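Local coordinates for protein putative NADH Oxidase (Clostridium acetobutylicum, PDB 3E10) that binds flavin mononucleotide and probably works as a flavin-dependent oxidoreductase of the nitroreductase family, at residues N6-I11 against A96-L101; D92-A97 against A111-A116. All blocks are in the same frame, centred on the assembly; numbering follows the deposited sequence. Where two conformers were deposited one is given.

Contact 1: residues N6-I11 against A96-L101; sequences NNRRSI and AAENIL. With FMN (flavin mononucleotide), chain L.
Arg8 meets Glu98 and Leu101 in a small, buried contact of mixed charged and apolar character, where the chain leaving helix 4-7 passes helix 89-106 beside the FMN phosphate. Only 132 Å² is buried between the two segments. The apolar part is the Arg8 methylene chain, whose CD lies 3.8 Å from Leu101 CB. The charged part is loose: Arg8 NE and Glu98 OE2 form a long salt bridge of 3.9 Å, the two side chains cross at nearly a right angle, and the oxygen sits well off the guanidinium plane with no N-H aimed at it. Bends at chi2 and chi3 (56°) turn the guanidinium to the phosphate, where NH1 of Arg8 gives O2P of FMN a nearly straight bond of 2.9 Å (167°) and NH2 reaches O1P. Arg9 approaches with a second guanidinium edge, its NH2 2.8 Å from O1P of FMN and its NE bonded to O3P. Ser10 uses backbone and side chain together: N binds O3P of FMN at 2.9 Å (170°), and OG donates to O2P at 2.7 Å. NH2 of Arg8 also bonds to the carbonyl of Gln33 of the second subunit. Each terminal phosphate oxygen thus receives two bonds from residues 8-10, which would favour a dianionic phosphate, while Glu98 probably adds a purely electrostatic balance to Arg8.

Contact 2: residues D92-A97 against A111-A116; sequences DMAAAA and AVWLGA. With FMN (flavin mononucleotide), chain L.
The indole of Trp113 is covered on both faces: Ala97 CB lies over one, FMN C8M over the opposite one, and Ala94 CB stands at the edge, near the ring plane. The setting is the alpha-beta core of the FMN-dependent nitroreductase fold, where helix 89-106 packs against strand 110-115, an outermost strand of the four-stranded antiparallel sheet within this chain. Contact with the helix is a CH-pi interaction, since Ala97 CB sits 3.8 Å from the centroid of the six-membered ring and just 9° off its normal. Ala94, one helical turn earlier, brings its CB to 3.7 Å from Trp113 CH2. Small alanines therefore let the helix come close, with CA atoms of Ala97 and Trp113 7.4 Å apart. The CB of Trp113 points toward the helix, and with CG anti to the backbone N (chi1 -178°) the indole extends off the strand, between helix and flavin.

On the cofactor side the indole lies nearly parallel to the isoalloxazine and meets its dimethylbenzene end at C6 and C7 as well as at both methyls: Trp113 CE2 is 3.6 Å from FMN C7M, and CE3 is 3.8 Å from FMN C8M. Val112 and Leu114 touch the pyrimidine end, Val112 CG2 packing at 3.6 Å from FMN N1 and Leu114 CD2 beside N3. The second subunit closes in as well, its Gln91 packing on Trp113 and its Ala94 on Ala94. Gly115 has no side chain, which suits its position close to the flavin near C6, and its backbone N gives FMN O4 a bent hydrogen bond of 3.3 Å, with an N-H...O angle of 138°.

Contacts 1 and 2 have centres 9 Å apart and share helix 89-106. Along the chain segment 6-11 comes first, then 92-97 and 96-101 overlap by two residues, Ala96 and Ala97, on that helix, and 111-116 follows on strand 110-115. Segments 6-11 and 111-116 also touch: Ile11 N and Ala111 O, 3.0 Å apart, probably form a hydrogen bond. Separately, the helix packs on the strand through Leu101 CD2, 3.8 Å from Ala111 CB. Both contacts adjoin the same FMN, and helix 89-106 lies behind residues that touch it, Arg8 at the phosphate and Trp113 at the dimethylbenzene end. Each also reaches the second subunit, placing this site close to the dimer interface.

Contact 1: residues N6-I11 against A96-L101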
loop_
_atom_site.group_PDB
_atom_site.type_symbol
_atom_site.label_atom_id
_atom_site.label_comp_id
_atom_site.label_asym_id
_atom_site.label_seq_id
_atom_site.Cartn_x
_atom_site.Cartn_y
_atom_site.Cartn_z
ATOM N N ASN B 6 -4.203 -4.697 -12.459
ATOM C CA ASN B 6 -4.890 -5.966 -12.654
ATOM C C ASN B 6 -3.954 -7.167 -12.750
ATOM O O ASN B 6 -4.331 -8.289 -12.361
ATOM C CB ASN B 6 -5.715 -5.937 -13.943
ATOM C CG ASN B 6 -7.033 -5.217 -13.773
ATOM O OD1 ASN B 6 -7.529 -5.040 -12.679
ATOM N ND2 ASN B 6 -7.614 -4.814 -14.892
ATOM N N ASN B 7 -2.774 -6.962 -13.337
ATOM C CA ASN B 7 -1.906 -8.087 -13.679
ATOM C C ASN B 7 -0.838 -8.414 -12.641
ATOM O O ASN B 7 -0.250 -9.477 -12.693
ATOM C CB ASN B 7 -1.270 -7.861 -15.052
ATOM C CG ASN B 7 -2.249 -8.085 -16.190
ATOM O OD1 ASN B 7 -2.787 -9.166 -16.350
ATOM N ND2 ASN B 7 -2.471 -7.057 -16.995
ATOM N N ARG B 8 -0.575 -7.497 -11.709
ATOM C CA ARG B 8 0.419 -7.767 -10.674
ATOM C C ARG B 8 0.035 -9.028 -9.888
ATOM O O ARG B 8 -1.064 -9.091 -9.316
ATOM C CB ARG B 8 0.459 -6.603 -9.718
ATOM C CG ARG B 8 1.412 -6.787 -8.507
ATOM C CD ARG B 8 0.861 -6.224 -7.194
ATOM N NE ARG B 8 -0.457 -6.790 -6.859
ATOM C CZ ARG B 8 -0.678 -7.993 -6.334
ATOM N NH1 ARG B 8 0.320 -8.829 -6.111
ATOM N NH2 ARG B 8 -1.923 -8.374 -6.079
ATOM N N ARG B 9 0.964 -9.988 -9.826
ATOM C CA ARG B 9 0.739 -11.216 -9.068
ATOM C C ARG B 9 1.906 -11.460 -8.118
ATOM O O ARG B 9 3.031 -11.015 -8.354
ATOM C CB ARG B 9 0.605 -12.445 -10.002
ATOM C CG ARG B 9 -0.605 -12.420 -10.937
ATOM C CD ARG B 9 -1.866 -12.971 -10.340
ATOM N NE ARG B 9 -2.429 -12.190 -9.240
ATOM C CZ ARG B 9 -3.226 -11.138 -9.416
ATOM N NH1 ARG B 9 -3.544 -10.692 -10.634
ATOM N NH2 ARG B 9 -3.688 -10.504 -8.359
ATOM N N SER B 10 1.666 -12.243 -7.069
ATOM C CA SER B 10 2.767 -12.741 -6.261
ATOM C C SER B 10 3.479 -13.868 -7.014
ATOM O O SER B 10 2.906 -14.933 -7.257
ATOM C CB SER B 10 2.244 -13.258 -4.914
ATOM O OG SER B 10 1.857 -12.189 -4.075
ATOM N N ILE B 11 4.727 -13.611 -7.381
ATOM C CA ILE B 11 5.561 -14.543 -8.109
ATOM C C ILE B 11 6.683 -14.982 -7.193
ATOM O O ILE B 11 7.392 -14.142 -6.631
ATOM C CB ILE B 11 6.060 -13.914 -9.446
ATOM C CG1 ILE B 11 4.832 -13.741 -10.399
ATOM C CG2 ILE B 11 7.181 -14.796 -10.066
ATOM C CD1 ILE B 11 5.129 -13.115 -11.753
ATOM N N ALA B 96 4.540 1.923 0.116
ATOM C CA ALA B 96 5.819 1.783 -0.578
ATOM C C ALA B 96 5.996 0.383 -1.177
ATOM O O ALA B 96 6.432 0.223 -2.319
ATOM C CB ALA B 96 6.980 2.137 0.361
ATOM N N ALA B 97 5.650 -0.639 -0.391
ATOM C CA ALA B 97 5.756 -2.022 -0.871
ATOM C C ALA B 97 4.889 -2.253 -2.101
ATOM O O ALA B 97 5.327 -2.847 -3.084
ATOM C CB ALA B 97 5.341 -3.003 0.260
ATOM N N GLU B 98 3.658 -1.742 -2.045
ATOM C CA GLU B 98 2.738 -1.914 -3.155
ATOM C C GLU B 98 3.292 -1.198 -4.378
ATOM O O GLU B 98 3.186 -1.720 -5.484
ATOM C CB GLU B 98 1.322 -1.432 -2.789
ATOM C CG GLU B 98 0.266 -1.597 -3.919
ATOM C CD GLU B 98 0.012 -3.042 -4.359
ATOM O OE1 GLU B 98 0.652 -3.975 -3.840
ATOM O OE2 GLU B 98 -0.837 -3.239 -5.279
ATOM N N ASN B 99 3.879 -0.011 -4.189
ATOM C CA ASN B 99 4.499 0.644 -5.337
ATOM C C ASN B 99 5.614 -0.210 -5.960
ATOM O O ASN B 99 5.778 -0.261 -7.187
ATOM C CB ASN B 99 5.051 2.012 -4.982
ATOM C CG ASN B 99 3.994 3.100 -4.974
ATOM O OD1 ASN B 99 2.778 2.843 -5.070
ATOM N ND2 ASN B 99 4.464 4.348 -4.857
ATOM N N ILE B 100 6.445 -0.804 -5.112
ATOM C CA ILE B 100 7.493 -1.717 -5.639
ATOM C C ILE B 100 6.892 -2.849 -6.454
ATOM O O ILE B 100 7.379 -3.185 -7.539
ATOM C CB ILE B 100 8.413 -2.254 -4.505
ATOM C CG1 ILE B 100 9.188 -1.101 -3.829
ATOM C CG2 ILE B 100 9.328 -3.334 -5.012
ATOM C CD1 ILE B 100 9.915 -1.531 -2.565
ATOM N N LEU B 101 5.858 -3.490 -5.890
ATOM C CA LEU B 101 5.276 -4.622 -6.579
ATOM C C LEU B 101 4.715 -4.191 -7.926
ATOM O O LEU B 101 4.827 -4.932 -8.908
ATOM C CB LEU B 101 4.176 -5.243 -5.734
ATOM C CG LEU B 101 4.573 -5.832 -4.383
ATOM C CD1 LEU B 101 3.316 -6.354 -3.696
ATOM C CD2 LEU B 101 5.680 -6.930 -4.492
HETATM N N1 FMN L . 3.342 -14.358 0.308
HETATM C C2 FMN L . 4.267 -15.284 0.693
HETATM O O2 FMN L . 4.561 -16.217 -0.068
HETATM N N3 FMN L . 4.881 -15.154 1.910
HETATM C C4 FMN L . 4.544 -14.181 2.825
HETATM O O4 FMN L . 5.136 -14.100 3.927
HETATM C C4A FMN L . 3.610 -13.224 2.426
HETATM N N5 FMN L . 3.298 -12.196 3.274
HETATM C C5A FMN L . 2.409 -11.216 2.838
HETATM C C6 FMN L . 2.108 -10.171 3.707
HETATM C C7 FMN L . 1.219 -9.157 3.332
HETATM C C7M FMN L . 0.966 -8.007 4.233
HETATM C C8 FMN L . 0.658 -9.199 2.046
HETATM C C8M FMN L . -0.128 -7.998 1.513
HETATM C C9 FMN L . 0.973 -10.258 1.186
HETATM C C9A FMN L . 1.826 -11.278 1.569
HETATM N N10 FMN L . 2.129 -12.359 0.733
HETATM C C10 FMN L . 3.049 -13.314 1.142
HETATM C "C1'" FMN L . 1.547 -12.415 -0.617
HETATM C "C2'" FMN L . 0.092 -12.904 -0.540
HETATM O "O2'" FMN L . 0.001 -14.295 -0.241
HETATM C "C3'" FMN L . -0.600 -12.644 -1.883
HETATM O "O3'" FMN L . -0.687 -11.241 -2.064
HETATM C "C4'" FMN L . -1.996 -13.282 -2.010
HETATM O "O4'" FMN L . -1.907 -14.704 -2.038
HETATM C "C5'" FMN L . -2.775 -12.827 -3.242
HETATM O "O5'" FMN L . -2.093 -13.169 -4.455
HETATM P P FMN L . -1.597 -12.018 -5.446
HETATM O O1P FMN L . -2.771 -11.122 -5.751
HETATM O O2P FMN L . -0.523 -11.233 -4.767
HETATM O O3P FMN L . -1.125 -12.770 -6.670
#

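Contact 2: residues D92-A97 against A111-A116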
loop_
_atom_site.group_PDB
_atom_site.type_symbol
_atom_site.label_atom_id
_atom_site.label_comp_id
_atom_site.label_asym_id
_atom_site.label_seq_id
_atom_site.Cartn_x
_atom_site.Cartn_y
_atom_site.Cartn_z
ATOM N N ASP B 92 2.406 3.594 5.726
ATOM C CA ASP B 92 3.350 4.205 4.820
ATOM C C ASP B 92 4.183 3.121 4.102
ATOM O O ASP B 92 4.397 3.188 2.906
ATOM C CB ASP B 92 4.360 5.061 5.579
ATOM C CG ASP B 92 3.760 6.207 6.369
ATOM O OD1 ASP B 92 2.552 6.518 6.197
ATOM O OD2 ASP B 92 4.569 6.825 7.135
HETATM N N MSE B 93 4.681 2.164 4.887
HETATM C CA MSE B 93 5.586 1.132 4.360
HETATM C C MSE B 93 4.860 0.167 3.450
HETATM O O MSE B 93 5.424 -0.258 2.442
HETATM C CB MSE B 93 6.298 0.355 5.484
HETATM C CG MSE B 93 7.199 1.204 6.415
HETATM SE SE MSE B 93 8.555 2.205 5.486
HETATM C CE MSE B 93 9.482 0.685 4.687
ATOM N N ALA B 94 3.599 -0.092 3.770
ATOM C CA ALA B 94 2.766 -0.919 2.922
ATOM C C ALA B 94 2.509 -0.241 1.566
ATOM O O ALA B 94 2.513 -0.895 0.522
ATOM C CB ALA B 94 1.428 -1.239 3.675
ATOM N N ALA B 95 2.311 1.079 1.595
ATOM C CA ALA B 95 2.103 1.815 0.342
ATOM C C ALA B 95 3.370 1.763 -0.518
ATOM O O ALA B 95 3.293 1.605 -1.735
ATOM C CB ALA B 95 1.685 3.270 0.664
ATOM N N ALA B 96 4.540 1.923 0.116
ATOM C CA ALA B 96 5.819 1.783 -0.578
ATOM C C ALA B 96 5.996 0.383 -1.177
ATOM O O ALA B 96 6.432 0.223 -2.319
ATOM C CB ALA B 96 6.980 2.137 0.361
ATOM N N ALA B 97 5.650 -0.639 -0.391
ATOM C CA ALA B 97 5.756 -2.022 -0.871
ATOM C C ALA B 97 4.889 -2.253 -2.101
ATOM O O ALA B 97 5.327 -2.847 -3.084
ATOM C CB ALA B 97 5.341 -3.003 0.260
ATOM N N ALA B 111 7.595 -10.435 -8.416
ATOM C CA ALA B 111 7.957 -10.159 -7.041
ATOM C C ALA B 111 6.896 -10.715 -6.115
ATOM O O ALA B 111 5.775 -10.960 -6.513
ATOM C CB ALA B 111 8.136 -8.654 -6.848
ATOM N N VAL B 112 7.271 -10.886 -4.855
ATOM C CA VAL B 112 6.304 -11.187 -3.811
ATOM C C VAL B 112 6.707 -10.456 -2.523
ATOM O O VAL B 112 7.882 -10.368 -2.160
ATOM C CB VAL B 112 6.144 -12.730 -3.573
ATOM C CG1 VAL B 112 7.486 -13.378 -3.164
ATOM C CG2 VAL B 112 5.066 -12.999 -2.507
ATOM N N TRP B 113 5.682 -9.964 -1.831
ATOM C CA TRP B 113 5.792 -9.369 -0.497
ATOM C C TRP B 113 5.893 -10.492 0.509
ATOM O O TRP B 113 5.012 -11.353 0.575
ATOM C CB TRP B 113 4.539 -8.523 -0.280
ATOM C CG TRP B 113 4.356 -7.750 0.952
ATOM C CD1 TRP B 113 4.861 -7.980 2.210
ATOM C CD2 TRP B 113 3.511 -6.605 1.069
ATOM N NE1 TRP B 113 4.396 -7.018 3.084
ATOM C CE2 TRP B 113 3.529 -6.194 2.414
ATOM C CE3 TRP B 113 2.731 -5.893 0.153
ATOM C CZ2 TRP B 113 2.819 -5.074 2.858
ATOM C CZ3 TRP B 113 1.994 -4.826 0.590
ATOM C CH2 TRP B 113 2.031 -4.436 1.939
ATOM N N LEU B 114 6.981 -10.471 1.276
ATOM C CA LEU B 114 7.218 -11.438 2.347
ATOM C C LEU B 114 7.040 -10.710 3.678
ATOM O O LEU B 114 7.901 -9.934 4.096
ATOM C CB LEU B 114 8.602 -12.061 2.188
ATOM C CG LEU B 114 8.890 -12.717 0.817
ATOM C CD1 LEU B 114 10.358 -13.190 0.773
ATOM C CD2 LEU B 114 7.925 -13.826 0.466
ATOM N N GLY B 115 5.901 -10.939 4.327
ATOM C CA GLY B 115 5.547 -10.189 5.522
ATOM C C GLY B 115 6.538 -10.412 6.659
ATOM O O GLY B 115 7.098 -11.512 6.822
ATOM N N ALA B 116 6.773 -9.376 7.437
ATOM C CA ALA B 116 7.602 -9.479 8.650
ATOM C C ALA B 116 6.901 -8.839 9.845
ATOM O O ALA B 116 6.319 -9.545 10.678
ATOM C CB ALA B 116 9.016 -8.908 8.403
HETATM N N1 FMN L . 3.342 -14.358 0.308
HETATM C C2 FMN L . 4.267 -15.284 0.693
HETATM O O2 FMN L . 4.561 -16.217 -0.068
HETATM N N3 FMN L . 4.881 -15.154 1.910
HETATM C C4 FMN L . 4.544 -14.181 2.825
HETATM O O4 FMN L . 5.136 -14.100 3.927
HETATM C C4A FMN L . 3.610 -13.224 2.426
HETATM N N5 FMN L . 3.298 -12.196 3.274
HETATM C C5A FMN L . 2.409 -11.216 2.838
HETATM C C6 FMN L . 2.108 -10.171 3.707
HETATM C C7 FMN L . 1.219 -9.157 3.332
HETATM C C7M FMN L . 0.966 -8.007 4.233
HETATM C C8 FMN L . 0.658 -9.199 2.046
HETATM C C8M FMN L . -0.128 -7.998 1.513
HETATM C C9 FMN L . 0.973 -10.258 1.186
HETATM C C9A FMN L . 1.826 -11.278 1.569
HETATM N N10 FMN L . 2.129 -12.359 0.733
HETATM C C10 FMN L . 3.049 -13.314 1.142
HETATM C "C1'" FMN L . 1.547 -12.415 -0.617
HETATM C "C2'" FMN L . 0.092 -12.904 -0.540
HETATM O "O2'" FMN L . 0.001 -14.295 -0.241
HETATM C "C3'" FMN L . -0.600 -12.644 -1.883
HETATM O "O3'" FMN L . -0.687 -11.241 -2.064
HETATM C "C4'" FMN L . -1.996 -13.282 -2.010
HETATM O "O4'" FMN L . -1.907 -14.704 -2.038
HETATM C "C5'" FMN L . -2.775 -12.827 -3.242
HETATM O "O5'" FMN L . -2.093 -13.169 -4.455
HETATM P P FMN L . -1.597 -12.018 -5.446
HETATM O O1P FMN L . -2.771 -11.122 -5.751
HETATM O O2P FMN L . -0.523 -11.233 -4.767
HETATM O O3P FMN L . -1.125 -12.770 -6.670
#